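Local coordinates for protein hypothetical glycoside hydrolase (Parabacteroides distasonis, PDB 3TAW) that is of unknown function but belongs to a glycoside hydrolase-related family and is built as a five-bladed beta-propeller, at residues A[10-15]-A[298-303]; A[28-33]-A[94-99]. All coordinates share one frame; numbering follows the deposited sequence.

Contact 1 (A[10-15]-A[298-303])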
loop_
_atom_site.group_PDB
_atom_site.type_symbol
_atom_site.label_atom_id
_atom_site.label_comp_id
_atom_site.label_asym_id
_atom_site.label_seq_id
_atom_site.Cartn_x
_atom_site.Cartn_y
_atom_site.Cartn_z
ATOM N N THR A 10 11.727 -18.682 10.206
ATOM C CA THR A 10 11.304 -17.335 9.801
ATOM C C THR A 10 12.466 -16.358 9.572
ATOM O O THR A 10 12.240 -15.153 9.519
ATOM C CB THR A 10 10.359 -16.683 10.837
ATOM O OG1 THR A 10 11.097 -16.357 12.021
ATOM C CG2 THR A 10 9.191 -17.581 11.163
ATOM N N ALA A 11 13.698 -16.864 9.429
ATOM C CA ALA A 11 14.870 -16.022 9.117
ATOM C C ALA A 11 14.692 -15.176 7.847
ATOM O O ALA A 11 15.292 -14.116 7.735
ATOM C CB ALA A 11 16.123 -16.875 8.984
ATOM N N TRP A 12 13.875 -15.654 6.904
ATOM C CA TRP A 12 13.607 -14.950 5.640
ATOM C C TRP A 12 12.788 -13.674 5.805
ATOM O O TRP A 12 12.760 -12.855 4.882
ATOM C CB TRP A 12 12.835 -15.854 4.650
ATOM C CG TRP A 12 11.544 -16.412 5.211
ATOM C CD1 TRP A 12 11.376 -17.626 5.839
ATOM C CD2 TRP A 12 10.246 -15.784 5.211
ATOM N NE1 TRP A 12 10.064 -17.787 6.220
ATOM C CE2 TRP A 12 9.347 -16.682 5.837
ATOM C CE3 TRP A 12 9.756 -14.570 4.732
ATOM C CZ2 TRP A 12 7.994 -16.382 6.017
ATOM C CZ3 TRP A 12 8.395 -14.283 4.892
ATOM C CH2 TRP A 12 7.531 -15.192 5.520
ATOM N N CYS A 13 12.079 -13.524 6.919
ATOM C CA CYS A 13 11.130 -12.411 7.038
ATOM C C CYS A 13 11.811 -11.117 7.469
ATOM O O CYS A 13 12.896 -11.117 8.029
ATOM C CB CYS A 13 9.955 -12.772 7.942
ATOM S SG CYS A 13 10.229 -12.604 9.698
ATOM N N LEU A 14 11.169 -10.001 7.166
ATOM C CA LEU A 14 11.690 -8.703 7.577
ATOM C C LEU A 14 10.992 -8.338 8.883
ATOM O O LEU A 14 9.942 -7.696 8.907
ATOM C CB LEU A 14 11.473 -7.653 6.487
ATOM C CG LEU A 14 12.083 -6.275 6.779
ATOM C CD1 LEU A 14 13.604 -6.362 6.895
ATOM C CD2 LEU A 14 11.680 -5.299 5.696
ATOM N N ASP A 15 11.584 -8.789 9.974
ATOM C CA ASP A 15 11.075 -8.506 11.306
ATOM C C ASP A 15 12.084 -7.624 12.044
ATOM O O ASP A 15 12.905 -6.960 11.413
ATOM C CB ASP A 15 10.703 -9.814 12.043
ATOM C CG ASP A 15 11.870 -10.768 12.235
ATOM O OD1 ASP A 15 13.026 -10.465 11.875
ATOM O OD2 ASP A 15 11.582 -11.870 12.766
ATOM N N GLY A 298 6.554 -19.718 2.128
ATOM C CA GLY A 298 6.585 -19.289 3.529
ATOM C C GLY A 298 5.418 -18.374 3.833
ATOM O O GLY A 298 4.923 -17.693 2.951
ATOM N N ARG A 299 4.982 -18.393 5.091
ATOM C CA ARG A 299 3.898 -17.515 5.569
ATOM C C ARG A 299 3.921 -17.483 7.089
ATOM O O ARG A 299 3.941 -18.545 7.726
ATOM C CB ARG A 299 2.564 -18.060 5.081
ATOM C CG ARG A 299 1.351 -17.193 5.308
ATOM C CD ARG A 299 0.155 -17.837 4.623
ATOM N NE ARG A 299 -1.084 -17.084 4.762
ATOM C CZ ARG A 299 -2.247 -17.417 4.204
ATOM N NH1 ARG A 299 -2.344 -18.516 3.457
ATOM N NH2 ARG A 299 -3.322 -16.651 4.374
ATOM N N LEU A 300 3.919 -16.287 7.685
ATOM C CA LEU A 300 4.003 -16.186 9.144
ATOM C C LEU A 300 2.705 -16.668 9.762
ATOM O O LEU A 300 1.634 -16.296 9.289
ATOM C CB LEU A 300 4.274 -14.752 9.601
ATOM C CG LEU A 300 5.590 -14.146 9.123
ATOM C CD1 LEU A 300 5.712 -12.708 9.682
ATOM C CD2 LEU A 300 6.763 -15.005 9.534
ATOM N N ASP A 301 2.819 -17.481 10.810
ATOM C CA ASP A 301 1.658 -17.966 11.574
ATOM C C ASP A 301 0.998 -16.865 12.400
ATOM O O ASP A 301 -0.193 -16.932 12.695
ATOM C CB ASP A 301 2.092 -19.020 12.601
ATOM C CG ASP A 301 2.493 -20.342 12.003
ATOM O OD1 ASP A 301 2.043 -20.725 10.909
ATOM O OD2 ASP A 301 3.240 -21.048 12.719
ATOM N N LYS A 302 1.806 -15.900 12.843
ATOM C CA LYS A 302 1.342 -14.801 13.690
ATOM C C LYS A 302 1.835 -13.483 13.093
ATOM O O LYS A 302 2.873 -13.451 12.421
ATOM C CB LYS A 302 1.904 -14.941 15.097
ATOM C CG LYS A 302 1.424 -16.186 15.839
ATOM C CD LYS A 302 1.986 -16.250 17.233
ATOM C CE LYS A 302 1.815 -17.642 17.794
ATOM N NZ LYS A 302 2.174 -17.712 19.240
ATOM N N PRO A 303 1.099 -12.395 13.341
ATOM C CA PRO A 303 1.481 -11.113 12.744
ATOM C C PRO A 303 2.798 -10.583 13.310
ATOM O O PRO A 303 3.136 -10.874 14.461
ATOM C CB PRO A 303 0.319 -10.190 13.118
ATOM C CG PRO A 303 -0.322 -10.809 14.305
ATOM C CD PRO A 303 -0.094 -12.281 14.192
#
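The type I beta turn from Thr10 to Cys13, part of the N-terminal loop, packs against Leu300 and the end of strand 296-299. Leu300 CD2 is the common touching point. Thr10 CG2 meets Leu300 CD2 at 3.9 Å, the two side chains crossing at about a right angle; Trp12 CZ2 lies 4.0 Å and Cys13 CB 4.2 Å from Leu300 CD2. Trp12 CG sits between its own backbone N and carbonyl carbon (chi1 55°), and the indole runs past Leu300 in the opposite direction. Strand 296-299 is the outermost strand of a propeller blade, hydrogen-bonded to strand 281-288, and the ring reaches its backbone obliquely: Trp12 CZ2 is 3.7 Å from Arg299 N and 3.9 Å from Gly298 C. Cys13 CB sits over one face of the Trp12 indole, 3.6 Å above its plane and offset toward the rim. Within the turn, Cys13 N donates to Thr10 O at 3.1 Å. Trp12 also touches Leu287 of strand 281-288, while Lys352 NZ donates to Cys13 O and forms a salt bridge with Asp15 OD1. The first side-chain bond of Arg299 points away from the turn, and its NH2 forms a salt bridge with Asp241.

Contact 2 (A[28-33]-A[94-99]); sequences KPLPTK and FERDTK
Arg96 has CG beside its backbone N, anti to the carbonyl carbon, and its chain bends at chi3 (64°), which sets the place of NE; the guanidinium meets the backbone of Lys28 and the side chain of Leu30. Leu30 CG is likewise anti to its carbonyl carbon (chi1 -66°), and the two side chains approach tip to tip. The guanidinium grips one backbone oxygen end-on: Arg96 NH1 donates to Lys28 O at 2.9 Å and Arg96 NH2 to Lys28 O at 2.8 Å. Sharing one acceptor bends both bonds, each with an N-H...O angle of about 140°. The oxygen lies at the guanidinium edge, close to its plane; on the acceptor side NH1 sits in the carbonyl plane and NH2 is tilted from it. Over the centre of one guanidinium face stands Leu30 CD1, 3.4 Å from Arg96 CZ. Farther along, Thr32 CG2 touches Thr98 O at 3.3 Å and Thr98 CB at 3.8 Å. A water beside them donates to Lys33 O at 2.8 Å and, weakly, to Thr98 O at 3.3 Å.

The contact joins the loop leading into strand 33-36 to strand 95-96, the outermost strand of an antiparallel propeller blade, at the protein surface. Glu46 serves both segments, with OE1 in a salt bridge to Arg96 NH2 and OE2 accepting from Thr32 OG1. Tyr66 OH is hydrogen-bonded to Arg96 NE, and Trp45 NE1 donates to Thr98 O. With bonds at NE, NH1 and NH2 and a methyl over one face, the guanidinium is restrained in both position and rotation, and the neighbouring carboxylate of Glu46 probably offsets part of its charge, while of the water's two bonds only the one to Thr98 O is weak.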
loop_
_atom_site.group_PDB
_atom_site.type_symbol
_atom_site.label_atom_id
_atom_site.label_comp_id
_atom_site.label_asym_id
_atom_site.label_seq_id
_atom_site.Cartn_x
_atom_site.Cartn_y
_atom_site.Cartn_z
ATOM N N LYS A 28 -0.497 13.524 11.375
ATOM C CA LYS A 28 -1.847 13.727 11.875
ATOM C C LYS A 28 -2.601 14.741 10.980
ATOM O O LYS A 28 -1.981 15.541 10.285
ATOM C CB LYS A 28 -1.770 14.291 13.280
ATOM C CG LYS A 28 -0.953 13.493 14.283
ATOM C CD LYS A 28 -0.866 14.251 15.623
ATOM C CE LYS A 28 0.108 13.571 16.568
ATOM N NZ LYS A 28 0.547 14.447 17.720
ATOM N N PRO A 29 -3.942 14.729 11.017
ATOM C CA PRO A 29 -4.739 15.727 10.285
ATOM C C PRO A 29 -4.393 17.175 10.614
ATOM O O PRO A 29 -3.961 17.492 11.745
ATOM C CB PRO A 29 -6.178 15.412 10.732
ATOM C CG PRO A 29 -6.144 13.960 11.010
ATOM C CD PRO A 29 -4.813 13.732 11.667
ATOM N N LEU A 30 -4.564 18.038 9.622
ATOM C CA LEU A 30 -4.376 19.492 9.784
ATOM C C LEU A 30 -5.488 20.209 9.012
ATOM O O LEU A 30 -6.107 19.628 8.131
ATOM C CB LEU A 30 -3.022 19.933 9.249
ATOM C CG LEU A 30 -1.748 19.438 9.967
ATOM C CD1 LEU A 30 -0.538 19.789 9.101
ATOM C CD2 LEU A 30 -1.633 19.981 11.431
ATOM N N PRO A 31 -5.745 21.486 9.343
ATOM C CA PRO A 31 -6.807 22.261 8.691
ATOM C C PRO A 31 -6.417 22.939 7.369
ATOM O O PRO A 31 -7.151 23.800 6.871
ATOM C CB PRO A 31 -7.148 23.331 9.751
ATOM C CG PRO A 31 -5.885 23.557 10.465
ATOM C CD PRO A 31 -5.137 22.217 10.469
ATOM N N THR A 32 -5.298 22.522 6.792
ATOM C CA THR A 32 -4.753 23.081 5.569
ATOM C C THR A 32 -5.748 23.165 4.425
ATOM O O THR A 32 -6.478 22.208 4.168
ATOM C CB THR A 32 -3.604 22.180 5.090
ATOM O OG1 THR A 32 -2.859 21.721 6.243
ATOM C CG2 THR A 32 -2.720 22.934 4.145
ATOM N N LYS A 33 -5.752 24.292 3.705
ATOM C CA LYS A 33 -6.645 24.432 2.562
ATOM C C LYS A 33 -5.892 24.362 1.242
ATOM O O LYS A 33 -4.729 24.814 1.140
ATOM C CB LYS A 33 -7.357 25.777 2.601
ATOM C CG LYS A 33 -8.077 26.108 3.897
ATOM C CD LYS A 33 -9.247 25.206 4.167
ATOM C CE LYS A 33 -10.449 25.474 3.239
ATOM N NZ LYS A 33 -11.217 26.726 3.559
ATOM N N PHE A 94 8.675 14.916 9.813
ATOM C CA PHE A 94 8.312 15.198 8.432
ATOM C C PHE A 94 7.966 16.635 8.204
ATOM O O PHE A 94 7.311 17.279 9.036
ATOM C CB PHE A 94 7.126 14.318 8.007
ATOM C CG PHE A 94 7.533 12.915 7.741
ATOM C CD1 PHE A 94 7.681 12.023 8.785
ATOM C CD2 PHE A 94 7.867 12.510 6.461
ATOM C CE1 PHE A 94 8.130 10.729 8.546
ATOM C CE2 PHE A 94 8.284 11.219 6.198
ATOM C CZ PHE A 94 8.433 10.324 7.254
ATOM N N GLU A 95 8.401 17.117 7.056
ATOM C CA GLU A 95 8.034 18.436 6.547
ATOM C C GLU A 95 6.995 18.230 5.441
ATOM O O GLU A 95 7.265 17.542 4.437
ATOM C CB GLU A 95 9.269 19.104 6.005
ATOM C CG GLU A 95 9.033 20.489 5.442
ATOM C CD GLU A 95 10.350 21.194 5.162
ATOM O OE1 GLU A 95 10.991 20.864 4.142
ATOM O OE2 GLU A 95 10.721 22.060 5.981
ATOM N N ARG A 96 5.808 18.792 5.641
ATOM C CA ARG A 96 4.647 18.489 4.776
ATOM C C ARG A 96 4.303 19.649 3.867
ATOM O O ARG A 96 4.263 20.798 4.312
ATOM C CB ARG A 96 3.430 18.143 5.639
ATOM C CG ARG A 96 3.643 16.949 6.534
ATOM C CD ARG A 96 2.704 16.966 7.730
ATOM N NE ARG A 96 1.288 16.845 7.376
ATOM C CZ ARG A 96 0.325 16.610 8.262
ATOM N NH1 ARG A 96 0.603 16.503 9.557
ATOM N NH2 ARG A 96 -0.927 16.470 7.837
ATOM N N ASP A 97 4.032 19.341 2.607
ATOM C CA ASP A 97 3.495 20.307 1.679
ATOM C C ASP A 97 2.069 20.709 2.071
ATOM O O ASP A 97 1.272 19.889 2.541
ATOM C CB ASP A 97 3.485 19.746 0.254
ATOM C CG ASP A 97 4.842 19.836 -0.437
ATOM O OD1 ASP A 97 5.843 20.282 0.193
ATOM O OD2 ASP A 97 4.878 19.467 -1.627
ATOM N N THR A 98 1.739 21.961 1.782
ATOM C CA THR A 98 0.397 22.455 2.030
ATOM C C THR A 98 -0.565 22.084 0.920
ATOM O O THR A 98 -1.758 22.133 1.128
ATOM C CB THR A 98 0.389 23.992 2.223
ATOM O OG1 THR A 98 0.974 24.637 1.080
ATOM C CG2 THR A 98 1.148 24.352 3.459
ATOM N N LYS A 99 -0.045 21.803 -0.273
ATOM C CA LYS A 99 -0.852 21.347 -1.398
ATOM C C LYS A 99 -0.661 19.838 -1.579
ATOM O O LYS A 99 0.461 19.377 -1.598
ATOM C CB LYS A 99 -0.406 22.056 -2.680
ATOM C CG LYS A 99 -1.389 22.000 -3.795
ATOM C CD LYS A 99 -0.836 22.640 -5.068
ATOM C CE LYS A 99 0.081 21.695 -5.808
ATOM N NZ LYS A 99 -0.718 20.519 -6.255
HETATM O O HOH W 1 -2.526 24.765 -0.620
#

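The centres of contacts 1 and 2 lie about 19 Å and 20 Å from the centre of the chain, on opposite sides of it. Their centres are about 35 Å apart and their nearest atoms about 16 Å, so they do not touch. Along the chain contact 2 is nested inside the long loop that contact 1 closes. In each, a segment from the first 33 residues, without regular structure, meets the outermost strand of a different propeller blade: chiefly by apolar packing in contact 1, and by a charged, two-nitrogen grip in contact 2. The magnesium ion, at Asn355 and Phe356 by the C-terminus, is about 12 Å from the Trp12 side chain of contact 1.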